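PDB 4FD5: arylalkylamine N-Acetyltransferase 2 from Aedes aegypti, which probably catalyses the transfer of acyl groups from coenzyme A thioesters to arylalkylamines such as dopamine and serotonin. Local coordinates for residues D20-H25 against V78-I83; L136-R141 against G146-L151. All coordinates share one frame; numbering follows the deposited sequence.

Contact 1: D20-H25 against V78-I83; sequences DDVIEH and VALNGI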
# COMPACT_ATOMS: atom_id res chain seq x y z
N ASP A 20 -14.11 -8.53 -6.86
CA ASP A 20 -14.08 -9.77 -6.09
C ASP A 20 -12.79 -10.53 -6.38
O ASP A 20 -12.13 -10.99 -5.44
CB ASP A 20 -15.27 -10.67 -6.42
CG ASP A 20 -16.56 -10.22 -5.75
OD1 ASP A 20 -16.54 -9.28 -4.95
OD2 ASP A 20 -17.61 -10.85 -6.01
N ASP A 21 -12.44 -10.64 -7.67
CA ASP A 21 -11.26 -11.41 -8.09
C ASP A 21 -10.03 -10.79 -7.43
O ASP A 21 -9.11 -11.51 -7.01
CB ASP A 21 -11.04 -11.34 -9.60
CG ASP A 21 -11.99 -12.22 -10.40
OD1 ASP A 21 -12.69 -13.07 -9.82
OD2 ASP A 21 -12.02 -12.06 -11.65
N VAL A 22 -10.02 -9.47 -7.34
CA VAL A 22 -8.84 -8.78 -6.81
C VAL A 22 -8.75 -9.03 -5.31
O VAL A 22 -7.69 -9.37 -4.77
CB VAL A 22 -8.84 -7.28 -7.19
CG1 VAL A 22 -7.82 -6.49 -6.34
CG2 VAL A 22 -8.57 -7.10 -8.68
N ILE A 23 -9.88 -8.95 -4.62
CA ILE A 23 -9.84 -9.11 -3.19
C ILE A 23 -9.45 -10.55 -2.83
O ILE A 23 -8.67 -10.77 -1.91
CB ILE A 23 -11.15 -8.65 -2.54
CG1 ILE A 23 -11.25 -7.12 -2.66
CG2 ILE A 23 -11.20 -9.10 -1.08
CD1 ILE A 23 -12.60 -6.54 -2.35
N GLU A 24 -9.96 -11.52 -3.60
CA GLU A 24 -9.55 -12.90 -3.41
C GLU A 24 -8.04 -13.05 -3.62
O GLU A 24 -7.37 -13.70 -2.81
CB GLU A 24 -10.34 -13.83 -4.34
CG GLU A 24 -10.01 -15.31 -4.18
CD GLU A 24 -10.33 -15.88 -2.80
OE1 GLU A 24 -11.08 -15.27 -2.01
OE2 GLU A 24 -9.80 -16.97 -2.50
N HIS A 25 -7.50 -12.41 -4.67
CA HIS A 25 -6.04 -12.45 -4.90
C HIS A 25 -5.36 -11.98 -3.62
O HIS A 25 -4.42 -12.63 -3.13
CB HIS A 25 -5.64 -11.61 -6.12
CG HIS A 25 -4.19 -11.17 -6.13
ND1 HIS A 25 -3.17 -11.93 -6.66
CD2 HIS A 25 -3.60 -10.03 -5.68
CE1 HIS A 25 -2.02 -11.28 -6.54
NE2 HIS A 25 -2.26 -10.12 -5.95
N VAL A 78 -1.40 -6.89 -8.72
CA VAL A 78 -2.11 -5.61 -8.67
C VAL A 78 -1.30 -4.50 -8.00
O VAL A 78 -0.42 -4.75 -7.16
CB VAL A 78 -3.45 -5.72 -7.91
CG1 VAL A 78 -4.40 -6.68 -8.64
CG2 VAL A 78 -3.21 -6.14 -6.46
N ALA A 79 -1.63 -3.26 -8.37
CA ALA A 79 -1.25 -2.08 -7.62
C ALA A 79 -2.54 -1.39 -7.23
O ALA A 79 -3.24 -0.86 -8.09
CB ALA A 79 -0.42 -1.15 -8.47
N LEU A 80 -2.88 -1.45 -5.94
CA LEU A 80 -4.08 -0.75 -5.48
C LEU A 80 -3.62 0.64 -5.07
O LEU A 80 -2.76 0.79 -4.18
CB LEU A 80 -4.74 -1.46 -4.29
CG LEU A 80 -5.84 -2.46 -4.64
CD1 LEU A 80 -5.29 -3.57 -5.47
CD2 LEU A 80 -6.55 -2.99 -3.41
N ASN A 81 -4.24 1.63 -5.72
CA ASN A 81 -3.86 3.03 -5.59
C ASN A 81 -5.05 3.85 -5.16
O ASN A 81 -6.17 3.62 -5.62
CB ASN A 81 -3.35 3.58 -6.92
CG ASN A 81 -2.20 2.76 -7.49
OD1 ASN A 81 -1.27 2.39 -6.76
ND2 ASN A 81 -2.26 2.46 -8.77
N GLY A 82 -4.81 4.80 -4.26
CA GLY A 82 -5.87 5.68 -3.79
C GLY A 82 -5.55 7.15 -3.99
O GLY A 82 -4.42 7.53 -4.25
N ILE A 83 -6.57 8.00 -3.86
CA ILE A 83 -6.36 9.43 -3.99
C ILE A 83 -6.45 10.11 -2.63
O ILE A 83 -7.46 9.98 -1.95
CB ILE A 83 -7.40 10.05 -4.93
CG1 ILE A 83 -7.37 9.32 -6.28
CG2 ILE A 83 -7.11 11.54 -5.13
CD1 ILE A 83 -8.54 9.66 -7.20

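Contact 2: L136-R141 against G146-L151; sequences LSVDSR and GLAKKL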
# COMPACT_ATOMS: atom_id res chain seq x y z
N LEU A 136 1.05 -3.28 -3.39
CA LEU A 136 1.71 -3.81 -4.59
C LEU A 136 1.90 -5.30 -4.35
O LEU A 136 2.58 -5.70 -3.39
CB LEU A 136 3.06 -3.12 -4.81
CG LEU A 136 3.94 -3.64 -5.95
CD1 LEU A 136 3.23 -3.48 -7.29
CD2 LEU A 136 5.25 -2.89 -5.94
N SER A 137 1.29 -6.12 -5.20
CA SER A 137 1.18 -7.56 -4.94
C SER A 137 1.35 -8.33 -6.25
O SER A 137 0.74 -7.97 -7.25
CB SER A 137 -0.20 -7.87 -4.33
OG SER A 137 -0.35 -9.26 -4.12
N VAL A 138 2.19 -9.37 -6.25
CA VAL A 138 2.35 -10.21 -7.44
C VAL A 138 2.26 -11.67 -7.01
O VAL A 138 2.97 -12.09 -6.10
CB VAL A 138 3.70 -9.95 -8.14
CG1 VAL A 138 3.87 -10.90 -9.36
CG2 VAL A 138 3.82 -8.50 -8.55
N ASP A 139 1.37 -12.41 -7.65
CA ASP A 139 1.14 -13.82 -7.39
C ASP A 139 2.44 -14.60 -7.63
O ASP A 139 3.15 -14.35 -8.60
CB ASP A 139 0.03 -14.33 -8.33
CG ASP A 139 -0.40 -15.75 -8.02
OD1 ASP A 139 0.44 -16.66 -8.13
OD2 ASP A 139 -1.59 -15.97 -7.69
N SER A 140 2.78 -15.52 -6.72
CA SER A 140 4.05 -16.24 -6.82
C SER A 140 4.24 -16.93 -8.18
O SER A 140 5.38 -17.07 -8.64
CB SER A 140 4.20 -17.27 -5.69
OG SER A 140 3.19 -18.27 -5.78
N ARG A 141 3.15 -17.37 -8.80
CA ARG A 141 3.22 -18.04 -10.10
C ARG A 141 3.80 -17.12 -11.18
O ARG A 141 4.37 -17.59 -12.17
CB ARG A 141 1.83 -18.56 -10.54
CG ARG A 141 1.19 -19.57 -9.59
CD ARG A 141 -0.27 -19.86 -9.97
NE ARG A 141 -1.16 -18.75 -9.63
CZ ARG A 141 -2.34 -18.52 -10.20
NH1 ARG A 141 -2.78 -19.32 -11.17
NH2 ARG A 141 -3.08 -17.49 -9.81
N GLY A 146 9.05 -9.28 -13.91
CA GLY A 146 9.21 -7.85 -13.78
C GLY A 146 7.88 -7.16 -13.52
O GLY A 146 7.79 -5.95 -13.70
N LEU A 147 6.86 -7.91 -13.12
CA LEU A 147 5.53 -7.32 -12.98
C LEU A 147 5.41 -6.25 -11.90
O LEU A 147 4.70 -5.27 -12.09
CB LEU A 147 4.44 -8.39 -12.80
CG LEU A 147 4.24 -9.35 -13.97
CD1 LEU A 147 3.20 -10.38 -13.59
CD2 LEU A 147 3.83 -8.60 -15.23
N ALA A 148 6.07 -6.42 -10.76
CA ALA A 148 5.96 -5.38 -9.72
C ALA A 148 6.36 -3.99 -10.25
O ALA A 148 5.62 -2.98 -10.10
CB ALA A 148 6.79 -5.77 -8.49
N LYS A 149 7.51 -3.95 -10.92
CA LYS A 149 8.03 -2.69 -11.41
C LYS A 149 7.10 -2.16 -12.49
O LYS A 149 6.75 -0.98 -12.50
CB LYS A 149 9.45 -2.88 -11.95
CG LYS A 149 10.13 -1.60 -12.33
CD LYS A 149 11.58 -1.90 -12.70
CE LYS A 149 12.38 -0.65 -12.93
NZ LYS A 149 13.77 -0.96 -13.37
N LYS A 150 6.64 -3.04 -13.38
CA LYS A 150 5.74 -2.62 -14.45
C LYS A 150 4.42 -2.07 -13.91
O LYS A 150 3.87 -1.12 -14.45
CB LYS A 150 5.48 -3.76 -15.43
CG LYS A 150 6.73 -4.23 -16.16
CD LYS A 150 6.40 -5.37 -17.12
CE LYS A 150 7.64 -5.91 -17.83
NZ LYS A 150 8.29 -4.86 -18.66
N LEU A 151 3.91 -2.67 -12.84
CA LEU A 151 2.69 -2.18 -12.21
C LEU A 151 2.85 -0.77 -11.69
O LEU A 151 1.94 0.06 -11.83
CB LEU A 151 2.24 -3.13 -11.09
CG LEU A 151 1.56 -4.41 -11.55
CD1 LEU A 151 1.52 -5.42 -10.41
CD2 LEU A 151 0.15 -4.08 -12.06

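Contact 1: D20-H25 against V78-I83
The His25 imidazole meets Val78 obliquely, its CD2-NE2 side lying against one branch of the valine. CD2 stands 4.0 Å from Val78 CG2, and NE2 is almost as near. Two torsions bring the ring there: CG lies anti to the backbone N (chi1 158°), carrying the imidazole out from the helix, and chi2 of 88° turns it roughly at right angles to the CA-CB-CG plane. While CD2 packs obliquely against the valine methyl, NE2 is hydrogen-bonded to Ser137 OG on the next strand of the sheet, which helps to hold the rotation of the ring.

This is helix-on-sheet packing in the GNAT fold: helix 19-29 crosses strand 75-85 at 106° between their short segments, whose axes approach to 10.6 Å. Val22 and His25, three residues apart, project from one side of the helix, and Val78 and Leu80, two apart, project from one face of the strand. All four are buried, and the joint is entirely apolar apart from the imidazole.

One helical turn before the histidine, Val22 supplies the other half of the interface. Its CG1 reaches forward between two strand residues, touching Val78 CG1 at 4.1 Å and Leu80 CD1 at 4.0 Å. Val78 thus divides its branches, giving CG1 to Val22 and CG2 to the histidine. Ile14 covers both Val22 and Val78 from a neighbouring loop, while Ser56, Thr59 and Leu60 of helix 50-60 pack against Leu80 on the same face of the sheet.

Contact 2: L136-R141 against G146-L151
Methyl groups of Leu136 and Val138 lie against the backbone of a single helical residue, Ala148, as well as against its side chain. Val138 CG2 approaches Ala148 N to 3.8 Å, and Leu136 CD1 comes within 3.7 Å of Ala148 O. Both are van der Waals contacts. The small CB of the alanine fits between the two strand residues, 4.0 Å from Val138 CG2 and slightly farther from Leu136 CD2.

Leu136 carries CG anti to its own N (chi1 175°), which swings the branched end toward the helix although the CB itself points along its flank. CD1 consequently also reaches Leu151 CB at 3.9 Å, one turn beyond Ala148. Leu151 CD1 in turn packs near Val138 CG2, and Phe11 of strand 10-13 touches both Leu147 and Leu151.

Where the strand ends, Asp139 and Arg141 shape the turn. Asp139 OD1 takes the N-H of Arg141 on its anti lone pair at 2.9 Å, forming an Asx turn. The guanidinium then grips the carboxylate side-on: NE bonds to OD1, and NH2 bonds to OD2 at 3.0 Å. OD2 lies in the guanidinium plane, whereas NH2 approaches it from 59° out of the carboxylate plane.

Gly146, with positive phi, occupies the N-cap of helix 147-161. From Arg141 to Gly146 the sequence fits the (Q/R)xxGx(G/A) signature of GNAT motif A, consistent with the strand-to-helix loop of the beta-alpha-beta unit 129-138, 147-161, 166-171, which in relatives receives the coenzyme A pyrophosphate.

How the contacts relate
From the N terminus, the chain passes through helix 19-29, and contact 1 closes a long loop, with 52 residues between its segments, when strand 75-85 returns beneath it. Contact 2 opens only afterwards and closes a short loop, with four residues between its segments, at the turn from strand 129-138 into helix 147-161. The two are therefore in series, neither nested nor crossed. Their strands are antiparallel neighbours in one sheet, and the helices pack on its opposite faces. Their centres lie about 12 Å apart, yet they touch directly: Val78 N is 2.8 Å from Ser137 O, a probable hydrogen bond between the neighbouring strands 75-85 and 129-138.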